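Long-range contacts in putative modulator of DNA gyrase (Bacteroides thetaiotaomicron, PDB 1VPB), which belongs to the PmbA/TldD (peptidase U62) family and may act as a metallopeptidase, though its function is not established: residues K141-A149 and S161-G169; S191-R199 and I225-L234. All coordinates share one frame; numbering follows the deposited sequence.

Contact 1. Residues K141-A149 and S161-G169; sequences KIEMAKAVA and SVGSSYGDG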
# COMPACT_ATOMS: atom_id res chain seq x y z
N LYS A 141 3.94 3.62 -27.66
CA LYS A 141 3.56 3.83 -26.26
C LYS A 141 4.60 4.74 -25.59
O LYS A 141 4.27 5.78 -25.02
CB LYS A 141 3.43 2.48 -25.52
CG LYS A 141 2.40 1.50 -26.10
CD LYS A 141 2.42 0.23 -25.33
CE LYS A 141 1.55 -0.83 -25.97
NZ LYS A 141 1.42 -2.09 -25.21
N ILE A 142 5.87 4.38 -25.67
CA ILE A 142 6.87 5.23 -25.04
C ILE A 142 6.98 6.61 -25.72
O ILE A 142 7.23 7.61 -25.04
CB ILE A 142 8.23 4.52 -24.95
CG1 ILE A 142 9.12 5.29 -23.97
CG2 ILE A 142 8.88 4.42 -26.32
CD1 ILE A 142 10.51 4.82 -23.92
N GLU A 143 6.77 6.69 -27.03
CA GLU A 143 6.71 7.99 -27.69
C GLU A 143 5.62 8.92 -27.13
O GLU A 143 5.81 10.17 -27.02
CB GLU A 143 6.50 7.86 -29.20
CG GLU A 143 7.71 7.38 -29.98
CD GLU A 143 8.95 8.25 -29.79
OE1 GLU A 143 8.82 9.50 -29.83
OE2 GLU A 143 10.05 7.67 -29.58
N MET A 144 4.44 8.36 -26.85
CA MET A 144 3.39 9.16 -26.21
C MET A 144 3.85 9.76 -24.90
O MET A 144 3.52 10.90 -24.63
CB MET A 144 2.13 8.34 -25.96
CG MET A 144 1.44 7.86 -27.22
SD MET A 144 0.06 6.74 -26.91
CE MET A 144 -0.05 5.98 -28.47
N ALA A 145 4.55 8.98 -24.07
CA ALA A 145 5.02 9.50 -22.80
C ALA A 145 6.07 10.58 -23.01
O ALA A 145 6.10 11.62 -22.33
CB ALA A 145 5.54 8.39 -21.97
N LYS A 146 6.95 10.38 -24.00
CA LYS A 146 7.88 11.42 -24.37
C LYS A 146 7.20 12.70 -24.81
O LYS A 146 7.60 13.79 -24.40
CB LYS A 146 8.77 10.96 -25.50
CG LYS A 146 9.67 9.86 -25.19
CD LYS A 146 10.71 9.79 -26.33
CE LYS A 146 11.08 8.37 -26.63
NZ LYS A 146 12.27 8.34 -27.53
N ALA A 147 6.17 12.59 -25.64
CA ALA A 147 5.42 13.77 -26.10
C ALA A 147 4.79 14.51 -24.94
O ALA A 147 4.73 15.72 -24.95
CB ALA A 147 4.37 13.38 -27.10
N VAL A 148 4.29 13.79 -23.94
CA VAL A 148 3.70 14.45 -22.77
C VAL A 148 4.74 15.37 -22.15
O VAL A 148 4.48 16.54 -21.92
CB VAL A 148 3.20 13.43 -21.72
CG1 VAL A 148 2.85 14.12 -20.38
CG2 VAL A 148 2.02 12.62 -22.23
N ALA A 149 5.91 14.83 -21.87
CA ALA A 149 6.94 15.57 -21.16
C ALA A 149 7.40 16.75 -21.99
O ALA A 149 7.59 17.84 -21.47
CB ALA A 149 8.13 14.66 -20.86
N SER A 161 11.56 19.46 -12.17
CA SER A 161 11.50 18.12 -12.74
C SER A 161 10.17 17.92 -13.46
O SER A 161 9.14 18.38 -12.96
CB SER A 161 11.61 17.08 -11.63
OG SER A 161 11.64 15.77 -12.16
N VAL A 162 10.23 17.24 -14.61
CA VAL A 162 9.04 16.84 -15.37
C VAL A 162 9.05 15.32 -15.51
O VAL A 162 9.92 14.78 -16.16
CB VAL A 162 9.02 17.44 -16.78
CG1 VAL A 162 7.78 16.94 -17.57
CG2 VAL A 162 9.07 19.00 -16.71
N GLY A 163 8.12 14.68 -14.87
CA GLY A 163 7.90 13.25 -15.01
C GLY A 163 6.72 12.99 -15.92
O GLY A 163 5.76 13.76 -15.95
N SER A 164 6.78 11.91 -16.68
CA SER A 164 5.62 11.44 -17.41
C SER A 164 5.59 9.92 -17.39
O SER A 164 6.61 9.25 -17.19
CB SER A 164 5.63 11.95 -18.85
OG SER A 164 6.82 11.62 -19.53
N SER A 165 4.43 9.38 -17.65
CA SER A 165 4.22 7.95 -17.58
C SER A 165 3.21 7.49 -18.60
O SER A 165 2.22 8.20 -18.89
CB SER A 165 3.66 7.58 -16.20
OG SER A 165 4.52 8.07 -15.18
N TYR A 166 3.43 6.28 -19.09
CA TYR A 166 2.44 5.52 -19.84
C TYR A 166 2.15 4.24 -19.08
O TYR A 166 3.06 3.59 -18.57
CB TYR A 166 3.01 5.18 -21.24
CG TYR A 166 2.16 4.20 -22.00
CD1 TYR A 166 2.21 2.84 -21.74
CD2 TYR A 166 1.18 4.65 -22.92
CE1 TYR A 166 1.38 1.94 -22.41
CE2 TYR A 166 0.34 3.77 -23.55
CZ TYR A 166 0.46 2.42 -23.32
OH TYR A 166 -0.35 1.50 -23.97
N GLY A 167 0.90 3.85 -18.99
CA GLY A 167 0.52 2.54 -18.48
C GLY A 167 -0.55 1.90 -19.35
O GLY A 167 -1.40 2.58 -19.89
N ASP A 168 -0.54 0.58 -19.46
CA ASP A 168 -1.68 -0.11 -19.98
C ASP A 168 -1.86 -1.46 -19.31
O ASP A 168 -1.03 -1.91 -18.52
CB ASP A 168 -1.65 -0.23 -21.51
CG ASP A 168 -0.59 -1.20 -22.06
OD1 ASP A 168 -0.32 -2.25 -21.39
OD2 ASP A 168 -0.05 -0.94 -23.16
N GLY A 169 -2.98 -2.08 -19.59
CA GLY A 169 -3.23 -3.46 -19.15
C GLY A 169 -4.41 -4.12 -19.79
O GLY A 169 -5.27 -3.45 -20.41
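K141 lays its aliphatic chain over one face of the Y166 ring, CB standing almost straight above the ring centroid at 3.7 Å, 9° off the normal, in a CH-pi contact. With CG anti to the carbonyl carbon (chi1 -59°) and everything beyond it extended, the chain passes over the phenol oxygen, CD lying 3.3 Å from Y166 OH, and carries the ammonium to D168. There K141 NZ forms a salt bridge of 2.8 Å with D168 OD2 on its syn lone pair, while Y166 OH, in the same strand, reaches that oxygen on the anti lone pair at 2.6 Å. Two donors thus grip one carboxylate oxygen, and the phenol is held at both its face and its hydroxyl. Helix 138-150 here packs roughly antiparallel (153°) on strand 159-177 of a long antiparallel sheet, the segment axes 7.2 Å apart; both segments belong to the central PmbA/TldA region. Beyond the ring the helix comes down on short groups of the strand: A145 CB touches Y166 CB, and V148 CG1 rests on S164 CB. S164 OG donates to A145 O at 2.9 Å from above the carbonyl plane, the face opposite to that used by A149 N. At the far end A149 CB lies 4.0 Å from V162 CG1.

Contact 2. Residues S191-R199 and I225-L234; sequences SLSADITIR and IGQKALERVL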
# COMPACT_ATOMS: atom_id res chain seq x y z
N SER A 191 -3.35 4.57 -19.99
CA SER A 191 -3.24 5.84 -19.29
C SER A 191 -1.97 6.57 -19.59
O SER A 191 -0.92 5.96 -19.85
CB SER A 191 -3.37 5.62 -17.80
OG SER A 191 -3.58 6.85 -17.14
N LEU A 192 -2.06 7.91 -19.56
CA LEU A 192 -0.90 8.76 -19.70
C LEU A 192 -0.96 9.82 -18.63
O LEU A 192 -2.03 10.33 -18.30
CB LEU A 192 -0.88 9.46 -21.06
CG LEU A 192 -0.45 8.65 -22.29
CD1 LEU A 192 -0.95 9.38 -23.58
CD2 LEU A 192 1.04 8.48 -22.31
N SER A 193 0.18 10.16 -18.08
CA SER A 193 0.22 11.15 -17.03
C SER A 193 1.48 12.00 -17.09
O SER A 193 2.49 11.67 -17.72
CB SER A 193 0.09 10.49 -15.64
OG SER A 193 1.27 9.81 -15.30
N ALA A 194 1.37 13.17 -16.47
CA ALA A 194 2.52 14.04 -16.20
C ALA A 194 2.54 14.45 -14.74
O ALA A 194 1.50 14.61 -14.13
CB ALA A 194 2.48 15.32 -17.04
N ASP A 195 3.74 14.66 -14.22
CA ASP A 195 3.90 15.24 -12.89
C ASP A 195 5.07 16.21 -12.95
O ASP A 195 6.15 15.90 -13.49
CB ASP A 195 4.05 14.15 -11.82
CG ASP A 195 5.28 13.34 -12.01
OD1 ASP A 195 6.36 13.87 -11.68
OD2 ASP A 195 5.27 12.18 -12.48
N ILE A 196 4.86 17.41 -12.42
CA ILE A 196 5.82 18.47 -12.58
C ILE A 196 6.05 19.12 -11.23
O ILE A 196 5.10 19.37 -10.52
CB ILE A 196 5.28 19.54 -13.55
CG1 ILE A 196 5.00 18.89 -14.90
CG2 ILE A 196 6.26 20.72 -13.65
CD1 ILE A 196 4.49 19.82 -15.97
N THR A 197 7.31 19.38 -10.92
CA THR A 197 7.71 20.04 -9.70
C THR A 197 8.43 21.33 -10.05
O THR A 197 9.23 21.37 -11.00
CB THR A 197 8.60 19.11 -8.90
OG1 THR A 197 7.80 18.03 -8.39
CG2 THR A 197 9.17 19.80 -7.67
N ILE A 198 8.16 22.39 -9.29
CA ILE A 198 8.76 23.68 -9.56
C ILE A 198 9.34 24.32 -8.31
O ILE A 198 9.05 23.89 -7.19
CB ILE A 198 7.75 24.65 -10.24
CG1 ILE A 198 6.68 25.13 -9.25
CG2 ILE A 198 7.11 23.98 -11.47
CD1 ILE A 198 5.79 26.20 -9.83
N ARG A 199 10.16 25.34 -8.53
CA ARG A 199 10.75 26.15 -7.47
C ARG A 199 9.71 27.15 -6.99
O ARG A 199 9.26 28.01 -7.75
CB ARG A 199 11.97 26.91 -8.00
CG ARG A 199 12.76 27.71 -6.95
CD ARG A 199 13.81 28.66 -7.54
NE ARG A 199 13.20 29.83 -8.18
CZ ARG A 199 13.22 30.12 -9.49
NH1 ARG A 199 13.83 29.33 -10.38
NH2 ARG A 199 12.61 31.22 -9.92
N ILE A 225 -1.51 17.01 -21.84
CA ILE A 225 -1.36 16.51 -20.49
C ILE A 225 -0.21 17.21 -19.76
O ILE A 225 -0.37 17.59 -18.59
CB ILE A 225 -1.14 14.97 -20.50
CG1 ILE A 225 -2.37 14.29 -21.14
CG2 ILE A 225 -0.96 14.46 -19.06
CD1 ILE A 225 -2.22 12.77 -21.35
N GLY A 226 0.93 17.35 -20.43
CA GLY A 226 2.08 18.03 -19.84
C GLY A 226 1.77 19.50 -19.68
O GLY A 226 2.03 20.12 -18.65
N GLN A 227 1.12 20.05 -20.70
CA GLN A 227 0.66 21.41 -20.64
C GLN A 227 -0.22 21.68 -19.42
O GLN A 227 0.05 22.60 -18.64
CB GLN A 227 -0.10 21.75 -21.91
CG GLN A 227 -0.36 23.24 -22.06
CD GLN A 227 -1.37 23.52 -23.14
OE1 GLN A 227 -1.44 22.80 -24.15
NE2 GLN A 227 -2.17 24.57 -22.96
N LYS A 228 -1.27 20.87 -19.24
CA LYS A 228 -2.17 21.01 -18.10
C LYS A 228 -1.48 20.87 -16.75
O LYS A 228 -1.76 21.64 -15.83
CB LYS A 228 -3.31 20.00 -18.17
CG LYS A 228 -4.41 20.41 -19.17
CD LYS A 228 -5.50 19.33 -19.26
CE LYS A 228 -6.45 19.49 -20.47
NZ LYS A 228 -5.78 19.26 -21.78
N ALA A 229 -0.55 19.93 -16.63
CA ALA A 229 0.18 19.79 -15.36
C ALA A 229 1.00 21.03 -15.06
O ALA A 229 1.11 21.44 -13.90
CB ALA A 229 1.11 18.55 -15.39
N LEU A 230 1.61 21.60 -16.10
CA LEU A 230 2.42 22.79 -15.90
C LEU A 230 1.54 23.96 -15.44
O LEU A 230 1.89 24.69 -14.50
CB LEU A 230 3.18 23.16 -17.18
CG LEU A 230 4.03 24.42 -17.06
CD1 LEU A 230 5.00 24.30 -15.90
CD2 LEU A 230 4.75 24.73 -18.35
N GLU A 231 0.42 24.14 -16.12
CA GLU A 231 -0.54 25.19 -15.76
C GLU A 231 -1.02 25.03 -14.31
O GLU A 231 -1.07 26.00 -13.57
CB GLU A 231 -1.73 25.20 -16.74
CG GLU A 231 -1.32 25.53 -18.18
CD GLU A 231 -2.41 25.21 -19.22
OE1 GLU A 231 -3.43 24.53 -18.88
OE2 GLU A 231 -2.24 25.64 -20.41
N ARG A 232 -1.30 23.81 -13.90
CA ARG A 232 -1.74 23.50 -12.53
C ARG A 232 -0.70 23.76 -11.46
O ARG A 232 -1.02 24.22 -10.35
CB ARG A 232 -2.17 22.05 -12.43
CG ARG A 232 -3.51 21.84 -13.05
CD ARG A 232 -3.76 20.41 -13.46
NE ARG A 232 -3.87 19.51 -12.32
CZ ARG A 232 -4.96 19.40 -11.55
NH1 ARG A 232 -6.00 20.22 -11.73
NH2 ARG A 232 -4.98 18.50 -10.58
N VAL A 233 0.55 23.45 -11.74
CA VAL A 233 1.55 23.65 -10.71
C VAL A 233 1.90 25.13 -10.57
O VAL A 233 2.18 25.57 -9.46
CB VAL A 233 2.81 22.80 -10.92
CG1 VAL A 233 3.58 23.22 -12.19
CG2 VAL A 233 3.66 22.83 -9.65
N LEU A 234 1.86 25.89 -11.67
CA LEU A 234 2.15 27.32 -11.62
C LEU A 234 1.06 28.08 -10.85
O LEU A 234 1.34 29.11 -10.26
CB LEU A 234 2.29 27.92 -13.02
CG LEU A 234 3.49 27.44 -13.86
CD1 LEU A 234 3.38 27.86 -15.32
CD2 LEU A 234 4.81 27.90 -13.26
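I198 and V233 meet tip to tip, I198 CG2 lying 3.7 Å from V233 CG1, at one end of a helix-on-sheet packing within the PmbA/TldA central domain. Helix 225-234 lies along strand 181-198 of the antiparallel sheet, the two segments running in the same general direction at 32° with axes 7.4 Å apart. No hydrogen bond crosses between them, and the contact is carried by aliphatic groups on alternate strand residues, L192, A194, I196 and I198.

Among the branched and long side chains, I225 sends CD1 to L192 CB at 3.6 Å. At the other end V233 sits between two isoleucines, its CG1 touching CG2 of both I196 and I198. The I198 CG1 branch stands between the backbone N and the carbonyl carbon (chi1 72°), from where CD1 extends to L234 CD2, crossing that leucine at about a right angle. Cutting this side chain back to an alanine here would probably open a gap on the strand side of V233 and leave L234 CD2 without its neighbour on the strand.

Contacts with small residues bring the backbones close in the middle. A194 CB lies 3.9 Å from both G226 CA and A229 CB, and the A194 and G226 CA atoms are only 5.4 Å apart.

Methyl-to-backbone contacts complete the fit: I225 CG2 lies against A194 N, I198 CD1 against V233 O, and I196 CD1, at the end of an extended chain, presses on the helix backbone 3.4 Å from L230 N.

Overall arrangement
Both contacts are buried and seat a helix on the same antiparallel sheet, on neighbouring strands 159-177 and 181-198; their centres lie about 12 Å apart. They join directly: G163 N and D195 O probably hydrogen-bond between the strands, as do S191 N and G167 O, and V148 of contact 1 packs on A194 of contact 2. The helices run differently, roughly antiparallel to the strand in contact 1 and roughly along it in contact 2. Their chemistry also differs. Contact 1 combines an aromatic face with a salt bridge and a serine-to-carbonyl bond, whereas contact 2 has no hydrogen bond or charge pair between its segments and rests on aliphatic side chains.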